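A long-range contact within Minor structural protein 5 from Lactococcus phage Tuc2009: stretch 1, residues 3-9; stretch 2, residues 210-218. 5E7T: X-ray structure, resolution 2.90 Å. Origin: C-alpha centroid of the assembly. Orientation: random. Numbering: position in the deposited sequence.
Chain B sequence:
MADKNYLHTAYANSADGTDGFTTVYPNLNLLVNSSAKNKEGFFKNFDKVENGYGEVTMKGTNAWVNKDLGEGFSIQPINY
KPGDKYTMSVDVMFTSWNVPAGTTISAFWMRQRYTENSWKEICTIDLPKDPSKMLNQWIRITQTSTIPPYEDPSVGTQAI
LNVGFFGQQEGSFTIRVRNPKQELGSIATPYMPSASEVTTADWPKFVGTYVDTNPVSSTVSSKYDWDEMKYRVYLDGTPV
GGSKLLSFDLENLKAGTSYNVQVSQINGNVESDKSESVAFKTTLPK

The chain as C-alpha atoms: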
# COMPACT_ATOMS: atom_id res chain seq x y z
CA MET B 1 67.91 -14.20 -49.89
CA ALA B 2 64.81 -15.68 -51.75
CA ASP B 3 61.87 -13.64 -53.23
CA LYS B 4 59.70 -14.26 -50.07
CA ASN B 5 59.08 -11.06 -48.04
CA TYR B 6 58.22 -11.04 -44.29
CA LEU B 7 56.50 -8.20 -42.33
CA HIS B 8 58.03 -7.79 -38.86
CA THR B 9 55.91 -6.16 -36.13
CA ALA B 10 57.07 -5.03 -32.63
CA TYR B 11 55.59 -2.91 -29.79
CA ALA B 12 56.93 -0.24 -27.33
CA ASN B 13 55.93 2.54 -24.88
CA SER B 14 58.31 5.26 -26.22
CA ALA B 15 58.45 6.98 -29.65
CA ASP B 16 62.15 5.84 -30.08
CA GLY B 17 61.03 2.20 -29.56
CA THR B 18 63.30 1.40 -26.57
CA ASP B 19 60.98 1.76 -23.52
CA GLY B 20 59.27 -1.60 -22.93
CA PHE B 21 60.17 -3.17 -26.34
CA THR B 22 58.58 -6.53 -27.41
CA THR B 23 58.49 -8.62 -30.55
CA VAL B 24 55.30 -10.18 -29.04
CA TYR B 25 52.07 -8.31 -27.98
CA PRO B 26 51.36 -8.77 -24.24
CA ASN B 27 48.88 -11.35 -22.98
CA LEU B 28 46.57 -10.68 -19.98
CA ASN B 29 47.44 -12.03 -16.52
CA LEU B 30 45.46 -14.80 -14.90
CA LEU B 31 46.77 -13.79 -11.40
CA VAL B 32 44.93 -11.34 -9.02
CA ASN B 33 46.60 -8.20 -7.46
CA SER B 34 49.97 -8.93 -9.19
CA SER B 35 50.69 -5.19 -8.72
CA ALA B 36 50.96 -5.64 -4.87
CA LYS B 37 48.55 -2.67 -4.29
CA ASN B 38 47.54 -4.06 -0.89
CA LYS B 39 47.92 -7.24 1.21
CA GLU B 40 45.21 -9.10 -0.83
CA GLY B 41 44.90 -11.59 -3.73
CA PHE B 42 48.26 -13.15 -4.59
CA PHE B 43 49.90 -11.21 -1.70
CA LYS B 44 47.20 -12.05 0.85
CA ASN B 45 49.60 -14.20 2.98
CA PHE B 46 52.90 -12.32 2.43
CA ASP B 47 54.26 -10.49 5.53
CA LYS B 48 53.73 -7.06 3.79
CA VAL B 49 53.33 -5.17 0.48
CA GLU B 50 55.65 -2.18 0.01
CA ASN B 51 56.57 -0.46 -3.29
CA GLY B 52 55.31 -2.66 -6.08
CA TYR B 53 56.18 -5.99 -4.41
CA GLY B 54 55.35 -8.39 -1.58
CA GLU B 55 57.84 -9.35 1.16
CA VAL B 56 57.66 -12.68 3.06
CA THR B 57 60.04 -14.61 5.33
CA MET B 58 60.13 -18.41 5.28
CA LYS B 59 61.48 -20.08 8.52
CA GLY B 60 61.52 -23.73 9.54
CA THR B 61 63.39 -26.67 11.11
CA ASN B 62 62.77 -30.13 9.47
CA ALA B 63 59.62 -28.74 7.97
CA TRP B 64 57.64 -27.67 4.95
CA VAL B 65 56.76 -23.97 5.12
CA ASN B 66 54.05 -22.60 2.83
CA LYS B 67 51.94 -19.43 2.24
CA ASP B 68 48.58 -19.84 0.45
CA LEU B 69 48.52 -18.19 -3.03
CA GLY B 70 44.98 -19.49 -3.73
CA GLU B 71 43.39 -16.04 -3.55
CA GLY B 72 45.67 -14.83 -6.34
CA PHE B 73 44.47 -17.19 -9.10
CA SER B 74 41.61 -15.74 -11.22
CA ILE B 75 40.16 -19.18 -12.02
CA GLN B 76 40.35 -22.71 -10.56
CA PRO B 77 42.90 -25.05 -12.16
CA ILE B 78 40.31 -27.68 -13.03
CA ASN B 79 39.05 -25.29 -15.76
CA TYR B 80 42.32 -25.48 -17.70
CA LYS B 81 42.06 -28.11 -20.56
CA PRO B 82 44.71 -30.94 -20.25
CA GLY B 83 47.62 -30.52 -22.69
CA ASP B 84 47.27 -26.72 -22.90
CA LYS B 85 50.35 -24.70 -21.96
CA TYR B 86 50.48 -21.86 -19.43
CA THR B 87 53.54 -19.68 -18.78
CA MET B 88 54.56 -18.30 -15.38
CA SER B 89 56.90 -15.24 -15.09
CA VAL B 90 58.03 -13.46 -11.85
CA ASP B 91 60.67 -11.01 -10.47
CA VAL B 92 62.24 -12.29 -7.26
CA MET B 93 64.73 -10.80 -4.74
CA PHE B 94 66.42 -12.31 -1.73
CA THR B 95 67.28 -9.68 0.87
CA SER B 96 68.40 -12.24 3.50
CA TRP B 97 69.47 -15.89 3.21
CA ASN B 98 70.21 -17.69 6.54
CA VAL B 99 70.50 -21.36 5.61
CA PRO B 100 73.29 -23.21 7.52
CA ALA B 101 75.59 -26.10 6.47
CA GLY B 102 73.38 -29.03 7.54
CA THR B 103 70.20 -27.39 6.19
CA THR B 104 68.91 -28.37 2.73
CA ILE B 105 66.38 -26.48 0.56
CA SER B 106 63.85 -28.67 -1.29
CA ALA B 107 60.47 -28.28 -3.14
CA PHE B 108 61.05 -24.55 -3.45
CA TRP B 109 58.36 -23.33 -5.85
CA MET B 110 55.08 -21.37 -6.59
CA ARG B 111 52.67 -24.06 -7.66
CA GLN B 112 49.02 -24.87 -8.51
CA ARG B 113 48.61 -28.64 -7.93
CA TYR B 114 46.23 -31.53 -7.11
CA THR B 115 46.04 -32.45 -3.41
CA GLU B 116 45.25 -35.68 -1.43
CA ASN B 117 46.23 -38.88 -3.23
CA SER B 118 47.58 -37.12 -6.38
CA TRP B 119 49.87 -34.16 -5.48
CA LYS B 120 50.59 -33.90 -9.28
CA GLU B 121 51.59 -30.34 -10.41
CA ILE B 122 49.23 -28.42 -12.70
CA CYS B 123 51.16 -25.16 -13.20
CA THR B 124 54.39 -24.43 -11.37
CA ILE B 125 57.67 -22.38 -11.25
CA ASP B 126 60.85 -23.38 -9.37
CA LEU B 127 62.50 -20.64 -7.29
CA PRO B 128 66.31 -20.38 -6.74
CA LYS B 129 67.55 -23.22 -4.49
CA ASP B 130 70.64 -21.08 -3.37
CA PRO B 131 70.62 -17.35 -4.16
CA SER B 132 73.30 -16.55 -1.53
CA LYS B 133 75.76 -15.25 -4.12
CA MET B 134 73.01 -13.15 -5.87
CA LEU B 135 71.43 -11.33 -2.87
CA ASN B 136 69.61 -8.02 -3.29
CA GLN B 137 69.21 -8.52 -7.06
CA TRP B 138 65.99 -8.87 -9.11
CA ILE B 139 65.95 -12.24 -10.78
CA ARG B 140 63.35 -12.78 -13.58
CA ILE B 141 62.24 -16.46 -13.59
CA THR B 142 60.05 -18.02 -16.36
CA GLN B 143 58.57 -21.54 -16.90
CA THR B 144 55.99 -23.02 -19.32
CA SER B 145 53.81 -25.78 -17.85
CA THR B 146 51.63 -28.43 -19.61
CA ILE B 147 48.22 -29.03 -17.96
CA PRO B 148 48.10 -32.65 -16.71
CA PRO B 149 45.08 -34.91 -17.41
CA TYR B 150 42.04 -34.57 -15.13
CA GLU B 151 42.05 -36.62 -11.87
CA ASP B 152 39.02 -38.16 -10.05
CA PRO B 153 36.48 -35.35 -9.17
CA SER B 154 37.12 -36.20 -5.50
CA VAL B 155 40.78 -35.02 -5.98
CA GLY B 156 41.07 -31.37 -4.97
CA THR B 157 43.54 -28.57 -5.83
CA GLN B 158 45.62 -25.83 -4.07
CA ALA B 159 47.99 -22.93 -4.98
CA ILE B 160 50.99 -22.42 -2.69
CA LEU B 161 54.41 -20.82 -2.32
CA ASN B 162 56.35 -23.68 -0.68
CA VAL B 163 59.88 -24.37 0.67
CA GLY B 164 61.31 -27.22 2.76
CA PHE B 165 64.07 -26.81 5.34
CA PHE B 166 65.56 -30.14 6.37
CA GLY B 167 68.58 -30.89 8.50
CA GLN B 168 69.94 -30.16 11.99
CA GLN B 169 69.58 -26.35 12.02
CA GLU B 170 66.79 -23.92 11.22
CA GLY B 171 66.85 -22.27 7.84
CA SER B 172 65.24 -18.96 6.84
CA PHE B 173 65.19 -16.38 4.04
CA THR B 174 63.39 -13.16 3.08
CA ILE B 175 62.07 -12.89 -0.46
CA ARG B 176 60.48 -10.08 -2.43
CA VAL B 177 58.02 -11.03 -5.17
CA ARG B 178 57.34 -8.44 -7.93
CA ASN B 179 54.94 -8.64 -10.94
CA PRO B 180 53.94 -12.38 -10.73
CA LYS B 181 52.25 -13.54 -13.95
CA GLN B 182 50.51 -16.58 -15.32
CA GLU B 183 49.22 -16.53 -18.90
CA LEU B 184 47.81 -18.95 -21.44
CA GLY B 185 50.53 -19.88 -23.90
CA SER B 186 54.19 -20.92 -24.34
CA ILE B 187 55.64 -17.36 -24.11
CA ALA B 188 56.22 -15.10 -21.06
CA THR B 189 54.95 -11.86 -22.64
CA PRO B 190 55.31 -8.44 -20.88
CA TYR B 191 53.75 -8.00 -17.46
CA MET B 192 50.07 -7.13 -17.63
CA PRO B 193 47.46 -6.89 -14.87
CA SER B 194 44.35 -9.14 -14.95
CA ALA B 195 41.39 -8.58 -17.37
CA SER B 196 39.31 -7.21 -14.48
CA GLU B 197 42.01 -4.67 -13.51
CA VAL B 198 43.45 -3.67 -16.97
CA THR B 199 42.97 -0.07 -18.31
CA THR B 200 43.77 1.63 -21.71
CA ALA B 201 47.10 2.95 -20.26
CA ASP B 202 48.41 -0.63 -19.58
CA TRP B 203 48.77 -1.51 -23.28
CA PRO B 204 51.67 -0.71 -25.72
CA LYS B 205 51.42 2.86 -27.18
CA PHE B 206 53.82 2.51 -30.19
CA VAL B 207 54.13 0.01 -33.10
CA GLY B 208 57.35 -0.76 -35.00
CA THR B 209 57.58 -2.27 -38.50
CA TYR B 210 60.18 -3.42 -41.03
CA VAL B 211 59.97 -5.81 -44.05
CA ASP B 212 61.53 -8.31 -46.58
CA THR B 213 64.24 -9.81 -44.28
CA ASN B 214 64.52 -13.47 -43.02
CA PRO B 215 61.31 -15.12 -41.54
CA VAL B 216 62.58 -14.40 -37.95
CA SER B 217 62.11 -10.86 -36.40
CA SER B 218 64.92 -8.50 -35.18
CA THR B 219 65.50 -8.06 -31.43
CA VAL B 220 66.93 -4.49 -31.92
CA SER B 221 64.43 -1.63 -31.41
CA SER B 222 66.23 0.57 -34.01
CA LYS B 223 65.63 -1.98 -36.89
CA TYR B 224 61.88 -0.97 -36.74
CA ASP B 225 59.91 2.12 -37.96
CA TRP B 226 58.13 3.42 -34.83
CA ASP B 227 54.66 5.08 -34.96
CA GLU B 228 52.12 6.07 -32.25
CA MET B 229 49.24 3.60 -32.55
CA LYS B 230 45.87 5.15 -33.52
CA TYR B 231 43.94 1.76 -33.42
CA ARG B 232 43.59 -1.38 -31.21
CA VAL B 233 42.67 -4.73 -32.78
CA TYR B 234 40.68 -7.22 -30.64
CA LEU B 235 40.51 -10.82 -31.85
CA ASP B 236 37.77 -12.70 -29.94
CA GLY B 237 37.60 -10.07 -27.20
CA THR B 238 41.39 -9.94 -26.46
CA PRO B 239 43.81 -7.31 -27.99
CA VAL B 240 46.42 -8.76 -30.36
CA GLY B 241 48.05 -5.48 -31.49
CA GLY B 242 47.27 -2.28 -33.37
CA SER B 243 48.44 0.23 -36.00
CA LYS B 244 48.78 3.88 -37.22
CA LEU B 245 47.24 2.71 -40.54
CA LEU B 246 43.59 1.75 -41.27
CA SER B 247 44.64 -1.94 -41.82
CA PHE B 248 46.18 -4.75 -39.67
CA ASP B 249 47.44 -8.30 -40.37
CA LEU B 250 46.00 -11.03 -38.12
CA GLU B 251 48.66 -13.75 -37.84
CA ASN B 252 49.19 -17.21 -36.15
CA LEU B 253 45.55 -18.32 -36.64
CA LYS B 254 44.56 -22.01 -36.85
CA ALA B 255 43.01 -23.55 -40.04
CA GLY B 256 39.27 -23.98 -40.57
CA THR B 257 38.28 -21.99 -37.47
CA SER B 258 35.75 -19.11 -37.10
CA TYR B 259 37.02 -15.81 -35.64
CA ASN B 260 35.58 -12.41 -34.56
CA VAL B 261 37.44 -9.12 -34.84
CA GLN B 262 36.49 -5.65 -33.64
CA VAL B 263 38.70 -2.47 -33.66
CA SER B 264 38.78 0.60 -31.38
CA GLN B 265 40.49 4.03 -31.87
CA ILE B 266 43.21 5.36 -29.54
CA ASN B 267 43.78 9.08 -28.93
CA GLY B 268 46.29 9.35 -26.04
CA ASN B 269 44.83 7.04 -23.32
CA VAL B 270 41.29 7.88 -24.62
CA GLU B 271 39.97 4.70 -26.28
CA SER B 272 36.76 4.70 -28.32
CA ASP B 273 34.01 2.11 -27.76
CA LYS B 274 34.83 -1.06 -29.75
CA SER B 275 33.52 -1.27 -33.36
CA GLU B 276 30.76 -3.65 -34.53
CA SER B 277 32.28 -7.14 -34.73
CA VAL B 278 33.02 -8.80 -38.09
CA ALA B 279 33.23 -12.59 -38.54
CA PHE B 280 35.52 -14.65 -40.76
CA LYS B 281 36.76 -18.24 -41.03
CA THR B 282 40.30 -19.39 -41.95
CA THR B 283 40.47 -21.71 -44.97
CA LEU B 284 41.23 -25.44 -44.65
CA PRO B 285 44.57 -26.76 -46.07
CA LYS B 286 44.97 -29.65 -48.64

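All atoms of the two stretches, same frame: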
# COMPACT_ATOMS: atom_id res chain seq x y z
N ASP B 3 62.90 -14.64 -52.92
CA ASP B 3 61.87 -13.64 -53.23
C ASP B 3 60.80 -13.44 -52.14
O ASP B 3 60.07 -12.44 -52.21
CB ASP B 3 61.20 -13.93 -54.58
CG ASP B 3 62.03 -13.56 -55.80
OD1 ASP B 3 63.19 -13.10 -55.63
OD2 ASP B 3 61.53 -13.73 -56.93
N LYS B 4 60.70 -14.35 -51.14
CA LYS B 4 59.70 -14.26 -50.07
C LYS B 4 60.04 -13.18 -49.02
O LYS B 4 61.09 -13.20 -48.38
CB LYS B 4 59.37 -15.61 -49.40
CG LYS B 4 60.52 -16.56 -49.11
CD LYS B 4 59.95 -17.94 -48.81
CE LYS B 4 60.99 -19.03 -48.62
NZ LYS B 4 60.35 -20.31 -48.21
N ASN B 5 59.08 -12.24 -48.90
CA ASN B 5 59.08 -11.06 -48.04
C ASN B 5 58.27 -11.28 -46.78
O ASN B 5 57.13 -11.77 -46.85
CB ASN B 5 58.55 -9.83 -48.80
CG ASN B 5 57.38 -10.05 -49.75
OD1 ASN B 5 56.71 -11.09 -49.77
ND2 ASN B 5 57.10 -9.05 -50.57
N TYR B 6 58.84 -10.89 -45.62
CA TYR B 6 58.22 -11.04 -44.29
C TYR B 6 58.04 -9.70 -43.57
O TYR B 6 59.00 -8.94 -43.46
CB TYR B 6 59.04 -12.01 -43.41
CG TYR B 6 59.24 -13.38 -44.02
CD1 TYR B 6 60.31 -13.65 -44.86
CD2 TYR B 6 58.35 -14.42 -43.74
CE1 TYR B 6 60.49 -14.90 -45.43
CE2 TYR B 6 58.52 -15.68 -44.30
CZ TYR B 6 59.59 -15.92 -45.15
OH TYR B 6 59.77 -17.16 -45.71
N LEU B 7 56.80 -9.42 -43.09
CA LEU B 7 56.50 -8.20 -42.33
C LEU B 7 56.77 -8.47 -40.86
O LEU B 7 56.17 -9.38 -40.29
CB LEU B 7 55.07 -7.71 -42.54
CG LEU B 7 54.58 -6.67 -41.52
CD1 LEU B 7 54.84 -5.25 -41.99
CD2 LEU B 7 53.13 -6.90 -41.14
N HIS B 8 57.66 -7.66 -40.26
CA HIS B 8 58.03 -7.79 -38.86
C HIS B 8 57.42 -6.68 -38.04
O HIS B 8 57.66 -5.51 -38.32
CB HIS B 8 59.55 -7.87 -38.67
CG HIS B 8 60.16 -9.02 -39.40
ND1 HIS B 8 60.90 -8.83 -40.55
CD2 HIS B 8 60.05 -10.35 -39.17
CE1 HIS B 8 61.24 -10.04 -40.96
NE2 HIS B 8 60.77 -10.98 -40.15
N THR B 9 56.62 -7.07 -37.03
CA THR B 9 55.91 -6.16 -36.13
C THR B 9 56.40 -6.30 -34.68
O THR B 9 56.63 -7.41 -34.21
CB THR B 9 54.41 -6.34 -36.29
OG1 THR B 9 54.10 -6.70 -37.64
CG2 THR B 9 53.64 -5.10 -35.90
N TYR B 210 59.14 -3.24 -40.03
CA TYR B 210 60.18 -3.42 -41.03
C TYR B 210 59.83 -4.67 -41.86
O TYR B 210 59.06 -5.51 -41.39
CB TYR B 210 61.61 -3.39 -40.45
CG TYR B 210 62.16 -4.70 -39.94
CD1 TYR B 210 62.81 -5.58 -40.80
CD2 TYR B 210 62.14 -5.01 -38.59
CE1 TYR B 210 63.37 -6.77 -40.33
CE2 TYR B 210 62.69 -6.20 -38.11
CZ TYR B 210 63.31 -7.08 -38.98
OH TYR B 210 63.85 -8.26 -38.53
N VAL B 211 60.33 -4.75 -43.11
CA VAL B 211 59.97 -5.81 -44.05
C VAL B 211 61.14 -6.52 -44.75
O VAL B 211 62.31 -6.22 -44.50
CB VAL B 211 58.98 -5.26 -45.13
CG1 VAL B 211 57.57 -5.14 -44.59
CG2 VAL B 211 59.46 -3.92 -45.70
N ASP B 212 60.77 -7.50 -45.62
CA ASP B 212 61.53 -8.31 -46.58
C ASP B 212 62.68 -9.19 -46.05
O ASP B 212 63.21 -10.00 -46.83
CB ASP B 212 62.11 -7.40 -47.70
CG ASP B 212 61.27 -7.27 -48.97
OD1 ASP B 212 60.96 -8.32 -49.58
OD2 ASP B 212 61.04 -6.13 -49.42
N THR B 213 63.09 -9.03 -44.77
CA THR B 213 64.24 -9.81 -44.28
C THR B 213 63.87 -11.30 -44.08
O THR B 213 62.87 -11.78 -44.64
CB THR B 213 64.93 -9.16 -43.05
OG1 THR B 213 64.17 -9.39 -41.87
CG2 THR B 213 65.24 -7.67 -43.24
N ASN B 214 64.71 -12.05 -43.33
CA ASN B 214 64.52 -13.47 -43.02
C ASN B 214 63.15 -13.70 -42.33
O ASN B 214 62.52 -12.72 -41.92
CB ASN B 214 65.70 -13.97 -42.16
CG ASN B 214 65.95 -13.24 -40.86
OD1 ASN B 214 65.43 -12.14 -40.61
ND2 ASN B 214 66.82 -13.80 -40.04
N PRO B 215 62.62 -14.95 -42.20
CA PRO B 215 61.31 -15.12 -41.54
C PRO B 215 61.29 -14.72 -40.06
O PRO B 215 60.23 -14.35 -39.58
CB PRO B 215 60.99 -16.61 -41.73
CG PRO B 215 61.96 -17.10 -42.77
CD PRO B 215 63.17 -16.26 -42.62
N VAL B 216 62.45 -14.76 -39.37
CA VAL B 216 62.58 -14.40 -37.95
C VAL B 216 62.78 -12.87 -37.79
O VAL B 216 63.43 -12.23 -38.61
CB VAL B 216 63.66 -15.27 -37.23
CG1 VAL B 216 65.05 -15.10 -37.83
CG2 VAL B 216 63.67 -15.04 -35.72
N SER B 217 62.15 -12.30 -36.74
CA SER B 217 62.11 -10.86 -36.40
C SER B 217 63.28 -10.37 -35.54
O SER B 217 63.65 -11.04 -34.56
CB SER B 217 60.79 -10.53 -35.71
OG SER B 217 59.72 -11.34 -36.16
N SER B 218 63.82 -9.18 -35.88
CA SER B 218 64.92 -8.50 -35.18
C SER B 218 64.61 -8.23 -33.71
O SER B 218 63.47 -7.91 -33.37
CB SER B 218 65.28 -7.19 -35.87
OG SER B 218 66.20 -6.43 -35.11

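Two segments separated by about 200 residues meet here, burying 578 Å² summed over both sides. At its start, stretch 1 scarcely takes part. Asp-3 points its CA-to-CB bond away and its side chain makes no contact with the other segment, and Lys-4, also directed away, comes near through its backbone: its O lies 4.1 Å from Asp-212 O, a proximity of two carbonyl oxygens, which have no hydrogen to share.

The backbones close in at Asn-5, whose CA is 4.0 Å from the CA of Asp-212. The side-chain approach is tight as well, with Asn-5 CB 2.9 Å from Asp-212 OD1. This is a carbon-to-oxygen contact, short for its type, and at 2.90 Å resolution its exact value deserves caution. Asp-212 has a positive phi (60°), and although its CA-to-CB bond points away, the end of its side chain comes nearer to stretch 1. A weak backbone hydrogen bond from Thr-213 N to Val-211 O (2.9 Å) spans this same bend.

Tyr-6 makes contacts through both backbone and ring. Its O accepts a CA-H...O contact from Val-211 CA (3.3 Å, 141° at the hydrogen) and also lies 3.1 Å from Asp-212 N. The ring is covered on one face by Pro-215: the proline CA sits 3.6 Å from the ring centroid and only 9° off the normal, which is the evidence for a CH-pi contact, while Pro-215 CG reaches Tyr-6 CZ at 3.6 Å. Near the plane of the ring, at its edge, Thr-213 O approaches Tyr-6 CD1 to 3.2 Å. Leu-7 adds a smaller apolar contact, its CD1 lying 3.8 Å from Val-211 CG1.

His-8 has the largest area covered by the opposite segment, 148 Å². Its backbone forms an antiparallel hydrogen-bonded pair with Tyr-210: His-8 N donates to Tyr-210 O (2.8 Å, 166°), and Tyr-210 N donates to His-8 O (3.2 Å, 155°). The first bond is the shorter and straighter. Because the residues are directly paired, their side chains project to the same face of the sheet and their rings meet. The centroids are 4.5 Å apart with planes inclined at 34°, an oblique aromatic pair, and His-8 CB lies 3.9 Å from the tyrosine centroid, 20° off its normal, in a second CH-pi contact.

Beyond Tyr-210, the loop that follows lies about the CE1, NE2 and CD2 side of the imidazole. NE2 of His-8 makes a weak hydrogen bond to Pro-215 O (3.5 Å, 149°); Val-216 O is nearer to the same NE2, at 3.3 Å, but the angle is too poor for a bond. Ser-217 OG stands at the ring edge, 3.2 Å from His-8 CD2, and Thr-213 OG1 is 3.1 Å from His-8 CE1. Within stretch 2, Ser-218 N donates to Tyr-210 OH (2.8 Å, 141°), tying the loop back to the tyrosine that pairs with His-8. Thr-9 continues the strand with its CA-to-CB bond directed away and its side chain makes no contact with stretch 2.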